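Local coordinates for protein hydrazine synthase alpha subunit (Candidatus Kuenenia stuttgartiensis, PDB 5C2V) that condenses hydroxylamine, made in the active site of the gamma subunit, with ammonia to give hydrazine, as the heme c-carrying alpha subunit of the hydrazine synthase complex, at residues R200-V205 against F406-V411. Numbering follows the deposited sequence.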
ATOM      1  N   ARG D 200      27.973   5.443 -41.459  1.00 44.08           N
ATOM      2  CA  ARG D 200      27.536   6.668 -42.107  1.00 45.00           C
ATOM      3  C   ARG D 200      27.370   7.758 -41.061  1.00 58.80           C
ATOM      4  O   ARG D 200      27.846   8.878 -41.237  1.00 71.12           O
ATOM      5  CB  ARG D 200      26.229   6.443 -42.876  1.00 36.85           C
ATOM      6  CG  ARG D 200      25.400   7.704 -43.099  1.00 38.11           C
ATOM      7  CD  ARG D 200      24.384   7.515 -44.220  1.00 45.89           C
ATOM      8  NE  ARG D 200      23.381   8.578 -44.250  1.00 60.51           N
ATOM      9  CZ  ARG D 200      23.591   9.799 -44.734  1.00 57.24           C
ATOM     10  NH1 ARG D 200      24.776  10.127 -45.228  1.00 63.42           N
ATOM     11  NH2 ARG D 200      22.614  10.696 -44.717  1.00 44.90           N
ATOM     12  N   ILE D 201      26.693   7.420 -39.967  1.00 73.00           N
ATOM     13  CA  ILE D 201      26.463   8.379 -38.893  1.00 62.07           C
ATOM     14  C   ILE D 201      27.717   8.685 -38.066  1.00 53.78           C
ATOM     15  O   ILE D 201      28.118   9.843 -37.946  1.00 73.97           O
ATOM     16  CB  ILE D 201      25.357   7.880 -37.942  1.00 67.90           C
ATOM     17  CG1 ILE D 201      24.073   7.590 -38.725  1.00 58.01           C
ATOM     18  CG2 ILE D 201      25.099   8.898 -36.844  1.00 78.42           C
ATOM     19  CD1 ILE D 201      22.935   7.068 -37.870  1.00 64.12           C
ATOM     20  N   THR D 202      28.326   7.650 -37.494  1.00 56.50           N
ATOM     21  CA  THR D 202      29.488   7.818 -36.618  1.00 74.10           C
ATOM     22  C   THR D 202      30.829   7.930 -37.348  1.00 69.06           C
ATOM     23  O   THR D 202      31.700   8.699 -36.943  1.00 77.54           O
ATOM     24  CB  THR D 202      29.592   6.661 -35.604  1.00 72.73           C
ATOM     25  OG1 THR D 202      29.770   5.423 -36.303  1.00 61.18           O
ATOM     26  CG2 THR D 202      28.337   6.587 -34.747  1.00 70.04           C
ATOM     27  N   GLY D 203      30.989   7.164 -38.422  1.00 66.78           N
ATOM     28  CA  GLY D 203      32.273   7.064 -39.097  1.00 73.64           C
ATOM     29  C   GLY D 203      32.978   5.745 -38.835  1.00 65.56           C
ATOM     30  O   GLY D 203      34.138   5.563 -39.206  1.00 63.26           O
ATOM     31  N   HIS D 204      32.270   4.822 -38.188  1.00 80.27           N
ATOM     32  CA  HIS D 204      32.786   3.481 -37.930  1.00 70.48           C
ATOM     33  C   HIS D 204      31.628   2.490 -37.885  1.00 65.03           C
ATOM     34  O   HIS D 204      30.527   2.839 -37.460  1.00 75.74           O
ATOM     35  CB  HIS D 204      33.571   3.446 -36.616  1.00 55.40           C
ATOM     36  CG  HIS D 204      34.381   2.198 -36.423  1.00 64.12           C
ATOM     37  ND1 HIS D 204      33.808   0.966 -36.192  1.00 67.95           N
ATOM     38  CD2 HIS D 204      35.720   1.999 -36.416  1.00 66.60           C
ATOM     39  CE1 HIS D 204      34.761   0.060 -36.058  1.00 69.06           C
ATOM     40  NE2 HIS D 204      35.930   0.660 -36.189  1.00 65.72           N
ATOM     41  N   VAL D 205      31.873   1.258 -38.321  1.00 77.06           N
ATOM     42  CA  VAL D 205      30.843   0.226 -38.286  1.00 76.43           C
ATOM     43  C   VAL D 205      30.449  -0.081 -36.846  1.00 80.92           C
ATOM     44  O   VAL D 205      31.233   0.126 -35.919  1.00 69.35           O
ATOM     45  CB  VAL D 205      31.304  -1.072 -38.976  1.00 67.68           C
ATOM     46  CG1 VAL D 205      31.493  -0.845 -40.468  1.00 72.03           C
ATOM     47  CG2 VAL D 205      32.583  -1.594 -38.338  1.00 65.43           C
ATOM     48  N   PHE D 406      33.058   1.098 -27.870  1.00 61.15           N
ATOM     49  CA  PHE D 406      33.297   2.201 -28.790  1.00 64.37           C
ATOM     50  C   PHE D 406      32.644   3.517 -28.370  1.00 67.78           C
ATOM     51  O   PHE D 406      31.419   3.617 -28.291  1.00 53.52           O
ATOM     52  CB  PHE D 406      32.806   1.821 -30.184  1.00 68.31           C
ATOM     53  CG  PHE D 406      33.894   1.376 -31.113  1.00 73.58           C
ATOM     54  CD1 PHE D 406      34.537   2.287 -31.933  1.00 78.00           C
ATOM     55  CD2 PHE D 406      34.271   0.046 -31.172  1.00 61.67           C
ATOM     56  CE1 PHE D 406      35.537   1.881 -32.793  1.00 79.52           C
ATOM     57  CE2 PHE D 406      35.270  -0.368 -32.029  1.00 75.23           C
ATOM     58  CZ  PHE D 406      35.905   0.551 -32.841  1.00 85.56           C
ATOM     59  N   GLY D 407      33.471   4.524 -28.108  1.00 71.20           N
ATOM     60  CA  GLY D 407      32.981   5.865 -27.844  1.00 60.87           C
ATOM     61  C   GLY D 407      33.197   6.764 -29.047  1.00 71.94           C
ATOM     62  O   GLY D 407      33.853   6.370 -30.006  1.00 59.89           O
ATOM     63  N   VAL D 408      32.637   7.969 -29.010  1.00 58.74           N
ATOM     64  CA  VAL D 408      32.885   8.955 -30.059  1.00 66.05           C
ATOM     65  C   VAL D 408      33.242  10.298 -29.433  1.00 72.13           C
ATOM     66  O   VAL D 408      32.457  10.857 -28.667  1.00 82.14           O
ATOM     67  CB  VAL D 408      31.668   9.132 -30.993  1.00 49.37           C
ATOM     68  CG1 VAL D 408      31.983  10.137 -32.087  1.00 75.61           C
ATOM     69  CG2 VAL D 408      31.257   7.798 -31.599  1.00 39.52           C
ATOM     70  N   THR D 409      34.424  10.810 -29.767  1.00 66.55           N
ATOM     71  CA  THR D 409      34.946  12.034 -29.160  1.00 58.94           C
ATOM     72  C   THR D 409      33.996  13.215 -29.331  1.00 47.59           C
ATOM     73  O   THR D 409      33.307  13.327 -30.341  1.00 57.45           O
ATOM     74  CB  THR D 409      36.320  12.414 -29.749  1.00 66.82           C
ATOM     75  OG1 THR D 409      36.203  12.594 -31.166  1.00 80.55           O
ATOM     76  CG2 THR D 409      37.344  11.328 -29.462  1.00 51.00           C
ATOM     77  N   VAL D 410      33.953  14.082 -28.327  1.00 65.44           N
ATOM     78  CA  VAL D 410      33.075  15.244 -28.361  1.00 69.64           C
ATOM     79  C   VAL D 410      33.771  16.415 -29.052  1.00 66.35           C
ATOM     80  O   VAL D 410      33.138  17.404 -29.422  1.00 54.52           O
ATOM     81  CB  VAL D 410      32.636  15.653 -26.937  1.00 62.16           C
ATOM     82  CG1 VAL D 410      33.797  16.280 -26.181  1.00 52.90           C
ATOM     83  CG2 VAL D 410      31.442  16.600 -26.983  1.00 63.05           C
ATOM     84  N   VAL D 411      35.080  16.287 -29.245  1.00 67.27           N
ATOM     85  CA  VAL D 411      35.864  17.351 -29.861  1.00 63.24           C
ATOM     86  C   VAL D 411      35.878  17.234 -31.383  1.00 69.57           C
ATOM     87  O   VAL D 411      35.333  18.086 -32.084  1.00 59.26           O
ATOM     88  CB  VAL D 411      37.313  17.356 -29.341  1.00 66.44           C
ATOM     89  CG1 VAL D 411      38.100  18.493 -29.976  1.00 58.25           C
ATOM     90  CG2 VAL D 411      37.331  17.474 -27.826  1.00 74.28           C
TER
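F406 brings CE1 and CZ over one face of the H204 imidazole, at an angle that is neither a parallel stack nor a T: the planes meet at 42° and the centroids are 4.3 Å apart. F406 CE1 sits over the centre of the imidazole, while F406 CZ lies 3.3 Å from H204 NE2. With chi1 at -167°, CG of H204 lies anti to the backbone N and beside the carbonyl carbon, and the imidazole reaches the phenyl. Its rotation is held by ND1, which gives a nearly straight hydrogen bond of 2.7 Å to V205 O, in the plane of both the ring and the carbonyl. Deeper in, T202 CG2 and V408 CG2 barely touch, at 4.5 Å. The hydroxyl of T202 turns back to its own chain, where OG1 also bonds to I198 O. P415, on the strand paired with 406-408, packs against H204 as well. No hydrogen bond joins the two segments; between them side chains make the contact, packing the antiparallel sheet of strands 401-403, 406-408 and 415-417 against the turn that follows helix 196-201, where G203 leaves helical geometry with positive phi and the 3.2 Å bond from H204 N to T202 OG1 closes an ST turn.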